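Local structure of NanS-p (Escherichia phage vB_EcoP_24B, 6YP6) at residues G27-V32 with A42-K47; S53-A59 with K193-I199; N112-F117 with F179-S184; K124-Y130 with K141-A147. The protein is part of a conserved carbohydrate esterase of a Shiga toxin-encoding phage and probably binds carbohydrate. All blocks are in the same frame, centred on the assembly; numbering follows the deposited sequence. Where two conformers were deposited one is given.

Contact 1. Residues G27-V32 with A42-K47; sequences GRAEVV and AVKLTK
A small apolar patch centres this antiparallel β-hairpin: Ala-29 CB lies 3.8 Å from Val-43 CG2 and 3.6 Å from Leu-45 CD2, and Val-31 CG2 lies 4.3 Å from Val-43 CG2. Both backbones are extended, their axes 4.4 Å apart at 153°. Ala-29/Leu-45 and Val-31/Val-43 are non-hydrogen-bonded pairs. The hydrogen bonds are Arg-28 N–Thr-46 O (2.8 Å), Thr-46 N–Arg-28 O (3.1 Å), Glu-30 N–Lys-44 O (2.9 Å), Lys-44 N–Glu-30 O (2.8 Å), Val-32 N–Ala-42 O (2.8 Å) and Ala-42 N–Val-32 O (3.0 Å). Gly-27, at positive phi, brings its CA to 3.2 Å from Thr-46 O, where a CB would clash. On the other face Arg-28 (chi1 to chi3 t), Lys-44 (all t) and Glu-30 (t,t) form a charged patch, one water joining Glu-30 OE1 (3.0 Å) to Lys-44 NZ (3.2 Å); at the far end Val-32 CG2 lies 4.2 Å from Ala-42 CB. Strand 41-46 lies between strands 28-33 and 207-216, bonding to the latter through Val-43 and Leu-45.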
# COMPACT_ATOMS: atom_id res chain seq x y z
N GLY A 27 -9.04 12.04 9.30
CA GLY A 27 -9.87 10.90 9.56
C GLY A 27 -9.82 10.37 10.99
O GLY A 27 -9.48 11.07 11.95
N ARG A 28 -10.21 9.10 11.10
CA ARG A 28 -10.33 8.40 12.36
C ARG A 28 -9.78 7.00 12.18
O ARG A 28 -9.99 6.37 11.14
CB ARG A 28 -11.80 8.30 12.77
CG ARG A 28 -12.00 7.61 14.10
CD ARG A 28 -13.46 7.47 14.47
NE ARG A 28 -13.57 6.81 15.77
CZ ARG A 28 -14.68 6.27 16.25
NH1 ARG A 28 -15.81 6.32 15.55
NH2 ARG A 28 -14.67 5.69 17.44
N ALA A 29 -9.05 6.52 13.18
CA ALA A 29 -8.55 5.15 13.23
C ALA A 29 -9.10 4.55 14.52
O ALA A 29 -8.71 4.96 15.61
CB ALA A 29 -7.03 5.13 13.23
N GLU A 30 -10.02 3.59 14.40
CA GLU A 30 -10.65 2.96 15.55
C GLU A 30 -10.26 1.49 15.59
O GLU A 30 -10.53 0.76 14.65
CB GLU A 30 -12.17 3.07 15.45
CG GLU A 30 -12.88 2.52 16.68
CD GLU A 30 -14.37 2.31 16.50
OE1 GLU A 30 -14.90 2.62 15.42
OE2 GLU A 30 -15.02 1.84 17.45
N VAL A 31 -9.63 1.06 16.69
CA VAL A 31 -9.33 -0.35 16.85
C VAL A 31 -10.63 -1.08 17.16
O VAL A 31 -11.36 -0.70 18.09
CB VAL A 31 -8.27 -0.56 17.94
CG1 VAL A 31 -7.98 -2.05 18.11
CG2 VAL A 31 -6.99 0.18 17.58
N VAL A 32 -10.93 -2.12 16.38
CA VAL A 32 -12.20 -2.81 16.45
C VAL A 32 -11.96 -4.30 16.56
O VAL A 32 -10.87 -4.80 16.30
CB VAL A 32 -13.10 -2.53 15.22
CG1 VAL A 32 -13.49 -1.07 15.19
CG2 VAL A 32 -12.40 -2.95 13.93
N ALA A 42 -8.63 -5.45 14.36
CA ALA A 42 -8.32 -4.70 13.15
C ALA A 42 -8.40 -3.22 13.52
O ALA A 42 -8.91 -2.86 14.58
CB ALA A 42 -9.31 -5.02 12.04
N VAL A 43 -7.89 -2.37 12.65
CA VAL A 43 -8.09 -0.93 12.79
C VAL A 43 -8.95 -0.45 11.62
O VAL A 43 -8.66 -0.75 10.46
CB VAL A 43 -6.78 -0.14 12.96
CG1 VAL A 43 -5.94 -0.13 11.70
CG2 VAL A 43 -7.08 1.30 13.43
N LYS A 44 -10.03 0.23 11.94
CA LYS A 44 -10.99 0.73 10.98
C LYS A 44 -10.66 2.18 10.67
O LYS A 44 -10.62 3.02 11.58
CB LYS A 44 -12.39 0.61 11.56
CG LYS A 44 -13.51 1.17 10.70
CD LYS A 44 -14.86 0.90 11.36
CE LYS A 44 -16.00 1.67 10.73
NZ LYS A 44 -17.29 1.47 11.46
N LEU A 45 -10.44 2.46 9.40
CA LEU A 45 -10.02 3.77 8.93
C LEU A 45 -11.16 4.40 8.14
O LEU A 45 -11.66 3.83 7.16
CB LEU A 45 -8.77 3.66 8.06
CG LEU A 45 -7.60 2.92 8.73
CD1 LEU A 45 -6.44 2.80 7.76
CD2 LEU A 45 -7.14 3.59 9.99
N THR A 46 -11.58 5.57 8.61
CA THR A 46 -12.66 6.34 8.02
C THR A 46 -12.29 7.81 8.07
O THR A 46 -11.29 8.21 8.67
CB THR A 46 -13.98 6.16 8.80
OG1 THR A 46 -13.81 6.60 10.16
CG2 THR A 46 -14.44 4.71 8.77
N LYS A 47 -13.13 8.63 7.44
CA LYS A 47 -13.02 10.08 7.55
C LYS A 47 -14.39 10.68 7.27
O LYS A 47 -15.31 10.00 6.81
CB LYS A 47 -11.92 10.65 6.64
CG LYS A 47 -11.93 10.18 5.18
CD LYS A 47 -12.96 10.94 4.34
CE LYS A 47 -12.98 10.46 2.89
NZ LYS A 47 -11.87 10.99 2.09
O HOH W 1 -17.08 0.77 14.53

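Contact 2. Residues S53-A59 with K193-I199; sequences SWVLEYA and KLHVTDI
Where the ladder runs out, a carboxylate takes over from backbone pairing: Asp-198 OD1 accepts from Ser-53 OG (2.7 Å) and Trp-54 N (2.9 Å), while Asp-198 CG sits over one face of the indole, 3.3 Å from Trp-54 NE1. Trp-54 O receives Thr-197 OG1 at 2.8 Å and, weakly, Asp-198 N at 3.3 Å. Thr-197 OG1 also accepts from Ile-199 N at 3.0 Å, an ST turn. Strands 55-59 and 193-197, distant in sequence, are adjacent antiparallel members of one sheet of a β-sandwich, axes 4.6 Å apart at 164°. Leu-56/Val-196 exchange two 2.8 Å N-to-O bonds; Tyr-58 N reaches Leu-194 O at 3.0 Å, and Leu-194 N reaches Tyr-58 O at 2.9 Å. Leu-56 and Val-196 share the face on which Leu-56 touches Leu-45 of the other sheet. On the opposite face Glu-57 (chi1 m) meets Lys-193 in a salt bridge, OE1 to NZ 2.7 Å, and a water bridges Glu-57 OE2 (2.9 Å) and His-195 ND1 (2.7 Å); His-195 NE2 bonds Ala-190 O.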
# COMPACT_ATOMS: atom_id res chain seq x y z
N SER A 53 -8.46 13.76 3.45
CA SER A 53 -8.07 12.37 3.32
C SER A 53 -7.22 11.95 4.51
O SER A 53 -6.45 12.75 5.06
CB SER A 53 -7.28 12.27 2.01
OG SER A 53 -6.65 11.04 1.85
N TRP A 54 -7.36 10.70 4.93
CA TRP A 54 -6.50 10.21 5.99
C TRP A 54 -5.18 9.73 5.41
O TRP A 54 -5.10 9.28 4.26
CB TRP A 54 -7.13 9.11 6.84
CG TRP A 54 -7.64 7.92 6.13
CD1 TRP A 54 -8.94 7.68 5.81
CD2 TRP A 54 -6.90 6.77 5.68
NE1 TRP A 54 -9.06 6.48 5.18
CE2 TRP A 54 -7.82 5.89 5.09
CE3 TRP A 54 -5.54 6.41 5.71
CZ2 TRP A 54 -7.44 4.69 4.52
CZ3 TRP A 54 -5.16 5.20 5.15
CH2 TRP A 54 -6.11 4.35 4.56
N VAL A 55 -4.13 9.86 6.22
CA VAL A 55 -2.79 9.45 5.84
C VAL A 55 -2.11 8.82 7.05
O VAL A 55 -2.09 9.41 8.13
CB VAL A 55 -1.92 10.63 5.34
CG1 VAL A 55 -0.56 10.10 4.86
CG2 VAL A 55 -2.60 11.39 4.23
N LEU A 56 -1.53 7.65 6.85
CA LEU A 56 -0.64 7.01 7.80
C LEU A 56 0.76 7.03 7.20
O LEU A 56 0.92 6.75 6.02
CB LEU A 56 -1.05 5.56 8.02
CG LEU A 56 -2.52 5.32 8.33
CD1 LEU A 56 -2.75 3.82 8.45
CD2 LEU A 56 -2.97 6.03 9.58
N GLU A 57 1.77 7.34 8.01
CA GLU A 57 3.13 7.42 7.51
C GLU A 57 4.09 6.72 8.46
O GLU A 57 3.96 6.80 9.68
CB GLU A 57 3.62 8.89 7.36
CG GLU A 57 2.76 9.72 6.44
CD GLU A 57 3.11 11.19 6.46
OE1 GLU A 57 4.26 11.53 6.76
OE2 GLU A 57 2.22 12.01 6.14
N TYR A 58 5.11 6.08 7.87
CA TYR A 58 6.20 5.52 8.63
C TYR A 58 7.51 5.90 7.95
O TYR A 58 7.61 5.89 6.72
CB TYR A 58 6.08 3.98 8.73
CG TYR A 58 6.98 3.39 9.79
CD1 TYR A 58 8.32 3.13 9.53
CD2 TYR A 58 6.50 3.12 11.06
CE1 TYR A 58 9.16 2.59 10.51
CE2 TYR A 58 7.33 2.60 12.05
CZ TYR A 58 8.66 2.33 11.76
OH TYR A 58 9.48 1.81 12.74
N ALA A 59 8.52 6.22 8.77
CA ALA A 59 9.87 6.53 8.30
C ALA A 59 10.56 5.25 7.85
O ALA A 59 11.10 4.49 8.65
CB ALA A 59 10.63 7.21 9.44
N LYS A 193 9.53 7.93 3.21
CA LYS A 193 8.44 7.48 4.06
C LYS A 193 7.49 6.63 3.24
O LYS A 193 7.28 6.88 2.06
CB LYS A 193 7.67 8.66 4.67
CG LYS A 193 8.54 9.64 5.43
CD LYS A 193 7.71 10.64 6.20
CE LYS A 193 7.30 10.07 7.53
NZ LYS A 193 6.42 10.97 8.31
N LEU A 194 6.92 5.62 3.89
CA LEU A 194 5.77 4.92 3.35
C LEU A 194 4.52 5.68 3.78
O LEU A 194 4.32 5.94 4.96
CB LEU A 194 5.71 3.48 3.88
CG LEU A 194 4.50 2.67 3.42
CD1 LEU A 194 4.51 2.46 1.91
CD2 LEU A 194 4.46 1.34 4.15
N HIS A 195 3.71 6.05 2.79
CA HIS A 195 2.46 6.78 2.99
C HIS A 195 1.31 5.89 2.56
O HIS A 195 1.30 5.38 1.44
CB HIS A 195 2.42 8.02 2.12
CG HIS A 195 3.57 8.92 2.29
ND1 HIS A 195 3.51 10.08 3.01
CD2 HIS A 195 4.82 8.82 1.80
CE1 HIS A 195 4.69 10.67 2.96
NE2 HIS A 195 5.51 9.92 2.23
N VAL A 196 0.35 5.71 3.46
CA VAL A 196 -0.86 4.96 3.17
C VAL A 196 -2.01 5.94 3.33
O VAL A 196 -2.11 6.63 4.34
CB VAL A 196 -1.01 3.77 4.14
CG1 VAL A 196 -2.16 2.89 3.70
CG2 VAL A 196 0.28 2.98 4.21
N THR A 197 -2.86 6.04 2.31
CA THR A 197 -3.86 7.11 2.30
C THR A 197 -5.09 6.69 1.52
O THR A 197 -4.98 5.90 0.59
CB THR A 197 -3.25 8.39 1.70
OG1 THR A 197 -4.23 9.43 1.65
CG2 THR A 197 -2.73 8.17 0.28
N ASP A 198 -6.24 7.27 1.84
CA ASP A 198 -7.42 7.09 0.99
C ASP A 198 -7.53 8.14 -0.12
O ASP A 198 -8.55 8.17 -0.80
CB ASP A 198 -8.72 6.97 1.79
CG ASP A 198 -9.21 8.28 2.37
OD1 ASP A 198 -8.37 9.15 2.66
OD2 ASP A 198 -10.45 8.43 2.54
N ILE A 199 -6.47 8.93 -0.34
CA ILE A 199 -6.23 9.66 -1.59
C ILE A 199 -7.02 10.96 -1.69
O ILE A 199 -6.44 12.03 -1.93
CB ILE A 199 -6.50 8.77 -2.83
CG1 ILE A 199 -5.70 7.46 -2.79
CG2 ILE A 199 -6.19 9.55 -4.11
CD1 ILE A 199 -6.16 6.44 -3.82
O HOH W 2 1.66 12.07 3.32

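Contact 3. Residues N112-F117 with F179-S184; sequences NLLAAF and FTLTQS
Leu-181 is the main bump here, its CB directed at segment 112-117 and its m,t side chain entering the hollow between Leu-114 and Phe-117: Leu-181 CD1 comes to 4.3 Å from Leu-114 CD2, and Leu-181 CD2 to 4.1 Å from Phe-117 CZ, at the ring edge. Beside it the rings of Phe-117 (chi1 m) and Phe-179 (chi1 p) lie with planes at 88°, Phe-117 CE1 touching Phe-179 CZ at 3.7 Å. At the far end Leu-113 CD1 abuts Ser-184 CB at 3.6 Å. The segments run at 117° to each other, crossing rather than pairing. The chain turns a corner at Leu-114, and Ala-116 and Phe-117 form a classic β-bulge opposite Phe-92. The gap between the backbones holds water: one molecule accepts from Leu-113 N (2.9 Å) and lies 2.6 Å from Thr-182 O. Ser-184 OG bonds His-131 O. Joining the end of strand 174-180 and the loop after it to strand 113-121 of the facing sheet relies on apolar fit and a water bridge, and Leu-114 O is buried without a polar partner.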
# COMPACT_ATOMS: atom_id res chain seq x y z
N ASN A 112 11.11 8.82 -8.35
CA ASN A 112 11.47 7.46 -7.99
C ASN A 112 10.68 7.01 -6.77
O ASN A 112 10.84 7.58 -5.68
CB ASN A 112 12.96 7.40 -7.65
CG ASN A 112 13.85 7.80 -8.80
OD1 ASN A 112 13.57 7.50 -9.96
ND2 ASN A 112 14.95 8.47 -8.47
N LEU A 113 9.83 6.01 -6.96
CA LEU A 113 9.04 5.42 -5.88
C LEU A 113 9.18 3.91 -5.93
O LEU A 113 9.10 3.31 -7.01
CB LEU A 113 7.54 5.77 -5.96
CG LEU A 113 7.19 7.25 -5.81
CD1 LEU A 113 7.11 7.87 -7.20
CD2 LEU A 113 5.90 7.47 -5.10
N LEU A 114 9.35 3.30 -4.76
CA LEU A 114 9.34 1.84 -4.67
C LEU A 114 7.92 1.30 -4.53
O LEU A 114 7.71 0.09 -4.68
CB LEU A 114 10.19 1.37 -3.49
CG LEU A 114 11.67 1.75 -3.57
CD1 LEU A 114 12.38 1.19 -2.35
CD2 LEU A 114 12.31 1.30 -4.87
N ALA A 115 6.96 2.17 -4.25
CA ALA A 115 5.55 1.81 -4.24
C ALA A 115 4.75 3.00 -4.73
O ALA A 115 5.01 4.13 -4.32
CB ALA A 115 5.08 1.45 -2.84
N ALA A 116 3.77 2.73 -5.58
CA ALA A 116 2.80 3.73 -6.02
C ALA A 116 1.55 2.97 -6.45
O ALA A 116 1.17 2.96 -7.62
CB ALA A 116 3.34 4.62 -7.12
N PHE A 117 0.97 2.25 -5.50
CA PHE A 117 -0.02 1.23 -5.79
C PHE A 117 -1.33 1.58 -5.12
O PHE A 117 -1.34 1.93 -3.93
CB PHE A 117 0.46 -0.13 -5.26
CG PHE A 117 1.87 -0.49 -5.68
CD1 PHE A 117 2.27 -0.36 -6.99
CD2 PHE A 117 2.79 -0.92 -4.75
CE1 PHE A 117 3.58 -0.68 -7.37
CE2 PHE A 117 4.08 -1.25 -5.12
CZ PHE A 117 4.48 -1.12 -6.42
N PHE A 179 5.85 -7.17 -12.96
CA PHE A 179 5.94 -5.89 -13.63
C PHE A 179 7.22 -5.21 -13.19
O PHE A 179 7.77 -5.52 -12.13
CB PHE A 179 4.72 -4.99 -13.32
CG PHE A 179 4.61 -4.59 -11.88
CD1 PHE A 179 4.11 -5.45 -10.92
CD2 PHE A 179 5.01 -3.33 -11.48
CE1 PHE A 179 4.03 -5.06 -9.59
CE2 PHE A 179 4.93 -2.93 -10.16
CZ PHE A 179 4.44 -3.80 -9.22
N THR A 180 7.71 -4.28 -14.00
CA THR A 180 8.92 -3.54 -13.67
C THR A 180 8.57 -2.12 -13.25
O THR A 180 7.81 -1.43 -13.92
CB THR A 180 9.90 -3.57 -14.84
OG1 THR A 180 10.29 -4.92 -15.10
CG2 THR A 180 11.15 -2.76 -14.53
N LEU A 181 9.13 -1.70 -12.11
CA LEU A 181 8.93 -0.34 -11.66
C LEU A 181 9.47 0.63 -12.70
O LEU A 181 10.47 0.36 -13.36
CB LEU A 181 9.66 -0.09 -10.34
CG LEU A 181 9.17 -0.90 -9.14
CD1 LEU A 181 10.14 -0.76 -7.98
CD2 LEU A 181 7.78 -0.50 -8.70
N THR A 182 8.79 1.76 -12.84
CA THR A 182 9.20 2.84 -13.72
C THR A 182 9.16 4.13 -12.92
O THR A 182 8.71 4.17 -11.78
CB THR A 182 8.28 2.98 -14.94
OG1 THR A 182 6.99 3.43 -14.53
CG2 THR A 182 8.13 1.67 -15.68
N GLN A 183 9.61 5.21 -13.54
CA GLN A 183 9.34 6.52 -12.97
C GLN A 183 7.83 6.75 -12.91
O GLN A 183 7.05 6.16 -13.64
CB GLN A 183 10.03 7.61 -13.80
CG GLN A 183 11.55 7.44 -13.82
CD GLN A 183 12.28 8.61 -14.43
OE1 GLN A 183 11.70 9.66 -14.67
NE2 GLN A 183 13.58 8.44 -14.68
N SER A 184 7.44 7.66 -12.01
CA SER A 184 6.03 7.94 -11.75
C SER A 184 5.85 9.45 -11.57
O SER A 184 6.79 10.13 -11.15
CB SER A 184 5.59 7.25 -10.45
OG SER A 184 4.38 7.75 -9.94
O HOH W 3 7.09 3.62 -8.91
O HOH W 4 8.77 5.64 -9.61

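Contact 4. Residues K124-Y130 with K141-A147; sequences KDLNVMY and KLGTFGA
Val-128 O accepts Leu-142 N at 2.8 Å and, weakly, Gly-143 N at 3.4 Å, while Val-128 N donates to Gly-143 O at 2.9 Å: a classic β-bulge, with Leu-142 and Gly-143 both opposite Val-128, in an antiparallel hairpin whose strands run at 162° with axes 4.5 Å apart. The bulge moves the register by one, so Asn-127 faces Thr-144 but Met-129 faces Lys-141. Phe-145 N binds Leu-126 O (2.9 Å) and Leu-126 N binds Gly-146 O (3.0 Å). Thr-144 OG1 accepts Gly-146 N at 3.0 Å, an ST turn at the corner, where Gly-146 adopts positive phi. On the face of Asn-127, Thr-144 and Lys-141 a water connects Lys-141 NZ (3.1 Å) with Asn-127 OD1 (2.7 Å), and Asn-127 ND2 bonds Asp-122. The opposite face is apolar and turned to strand 152-159: Val-128 and Phe-145 reach Leu-155, and Leu-142 reaches Phe-157. Tyr-130 CB lies 3.9 Å from Leu-142 CD2, Leu-126 CD2 touches Phe-145 CD1 at 3.5 Å, and Val-128 (t) presses CG2 to 3.2 Å from CE1 of Phe-145 (chi1 m).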
# COMPACT_ATOMS: atom_id res chain seq x y z
N LYS A 124 -17.39 -3.71 -11.11
CA LYS A 124 -17.61 -5.06 -10.63
C LYS A 124 -16.52 -5.62 -9.72
O LYS A 124 -16.85 -6.37 -8.80
CB LYS A 124 -17.92 -6.02 -11.79
CG LYS A 124 -16.81 -6.19 -12.82
CD LYS A 124 -17.34 -6.98 -14.03
CE LYS A 124 -16.21 -7.40 -14.97
NZ LYS A 124 -15.27 -8.36 -14.33
N ASP A 125 -15.26 -5.29 -9.96
CA ASP A 125 -14.14 -5.96 -9.32
C ASP A 125 -13.33 -4.99 -8.46
O ASP A 125 -13.33 -3.78 -8.68
CB ASP A 125 -13.17 -6.51 -10.38
CG ASP A 125 -13.75 -7.66 -11.18
OD1 ASP A 125 -14.66 -8.33 -10.69
OD2 ASP A 125 -13.24 -7.88 -12.31
N LEU A 126 -12.61 -5.54 -7.49
CA LEU A 126 -11.63 -4.79 -6.71
C LEU A 126 -10.26 -4.96 -7.38
O LEU A 126 -9.76 -6.08 -7.50
CB LEU A 126 -11.57 -5.29 -5.27
CG LEU A 126 -10.70 -4.44 -4.33
CD1 LEU A 126 -11.31 -3.06 -4.14
CD2 LEU A 126 -10.49 -5.12 -2.99
N ASN A 127 -9.67 -3.85 -7.82
CA ASN A 127 -8.45 -3.87 -8.61
C ASN A 127 -7.27 -3.26 -7.87
O ASN A 127 -7.43 -2.40 -7.00
CB ASN A 127 -8.68 -3.09 -9.90
CG ASN A 127 -9.74 -3.72 -10.76
OD1 ASN A 127 -9.90 -4.94 -10.78
ND2 ASN A 127 -10.50 -2.89 -11.45
N VAL A 128 -6.08 -3.73 -8.25
CA VAL A 128 -4.80 -3.19 -7.81
C VAL A 128 -4.16 -2.51 -9.02
O VAL A 128 -3.97 -3.16 -10.05
CB VAL A 128 -3.88 -4.29 -7.28
CG1 VAL A 128 -2.59 -3.67 -6.76
CG2 VAL A 128 -4.54 -5.14 -6.22
N MET A 129 -3.81 -1.23 -8.88
CA MET A 129 -3.33 -0.40 -9.96
C MET A 129 -1.98 0.21 -9.60
O MET A 129 -1.67 0.43 -8.43
CB MET A 129 -4.31 0.77 -10.18
CG MET A 129 -5.74 0.35 -10.44
SD MET A 129 -6.02 -0.56 -11.97
CE MET A 129 -5.58 0.66 -13.19
N TYR A 130 -1.19 0.50 -10.63
CA TYR A 130 0.11 1.16 -10.50
C TYR A 130 -0.00 2.56 -11.07
O TYR A 130 -0.26 2.73 -12.26
CB TYR A 130 1.17 0.34 -11.25
CG TYR A 130 2.61 0.80 -11.13
CD1 TYR A 130 3.06 1.61 -10.10
CD2 TYR A 130 3.54 0.37 -12.05
CE1 TYR A 130 4.40 2.00 -10.01
CE2 TYR A 130 4.87 0.75 -11.98
CZ TYR A 130 5.30 1.55 -10.96
OH TYR A 130 6.62 1.93 -10.90
N LYS A 141 -2.88 -1.83 -14.75
CA LYS A 141 -3.65 -2.69 -13.87
C LYS A 141 -2.75 -3.87 -13.50
O LYS A 141 -2.32 -4.64 -14.37
CB LYS A 141 -4.95 -3.17 -14.51
CG LYS A 141 -5.74 -4.08 -13.59
CD LYS A 141 -6.98 -4.68 -14.23
CE LYS A 141 -8.14 -3.72 -14.27
NZ LYS A 141 -9.31 -4.36 -14.95
N LEU A 142 -2.42 -3.99 -12.22
CA LEU A 142 -1.52 -5.03 -11.76
C LEU A 142 -2.23 -6.35 -11.51
O LEU A 142 -1.57 -7.39 -11.55
CB LEU A 142 -0.82 -4.58 -10.49
CG LEU A 142 0.06 -3.34 -10.64
CD1 LEU A 142 0.74 -3.03 -9.32
CD2 LEU A 142 1.07 -3.49 -11.77
N GLY A 143 -3.52 -6.32 -11.24
CA GLY A 143 -4.28 -7.53 -10.98
C GLY A 143 -5.59 -7.15 -10.32
O GLY A 143 -5.92 -5.98 -10.15
N THR A 144 -6.34 -8.19 -9.97
CA THR A 144 -7.64 -8.01 -9.34
C THR A 144 -7.81 -9.05 -8.25
O THR A 144 -7.32 -10.17 -8.36
CB THR A 144 -8.77 -8.10 -10.37
OG1 THR A 144 -10.02 -7.86 -9.73
CG2 THR A 144 -8.85 -9.47 -11.05
N PHE A 145 -8.57 -8.68 -7.22
CA PHE A 145 -9.04 -9.62 -6.21
C PHE A 145 -10.31 -10.32 -6.65
O PHE A 145 -10.82 -11.16 -5.90
CB PHE A 145 -9.31 -8.89 -4.89
CG PHE A 145 -8.11 -8.17 -4.33
CD1 PHE A 145 -7.88 -6.85 -4.65
CD2 PHE A 145 -7.22 -8.80 -3.47
CE1 PHE A 145 -6.80 -6.16 -4.15
CE2 PHE A 145 -6.11 -8.10 -2.96
CZ PHE A 145 -5.91 -6.79 -3.32
N GLY A 146 -10.82 -10.01 -7.83
CA GLY A 146 -12.06 -10.57 -8.30
C GLY A 146 -13.24 -9.69 -7.92
O GLY A 146 -13.10 -8.51 -7.57
N ALA A 147 -14.43 -10.28 -8.01
CA ALA A 147 -15.65 -9.55 -7.72
C ALA A 147 -15.54 -8.91 -6.34
O ALA A 147 -15.12 -9.54 -5.38
CB ALA A 147 -16.84 -10.50 -7.77
O HOH W 5 -10.59 -6.41 -12.97

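The four contacts illustrate how a β-sandwich is assembled from local hairpins and distant pairings. Contacts 1 and 2, with centres 14 Å apart, belong to different sheets but meet directly: Lys-47 NZ forms a 3.0 Å salt bridge with Asp-198 OD2, and Leu-45 CD1 packs 3.6 Å from Trp-54 CH2. Contacts 3 and 4, centres 17 Å apart, are joined through Tyr-130, whose OH lies 2.9 Å from Thr-182 N in a probable hydrogen bond and whose CD1 is 3.6 Å from Phe-117 CE1. Contact 4 is nested in the loop closed by contact 3, itself nested in the loop closed by contact 2; contacts 2 and 3 approach to about 5 Å between nearest atoms without touching.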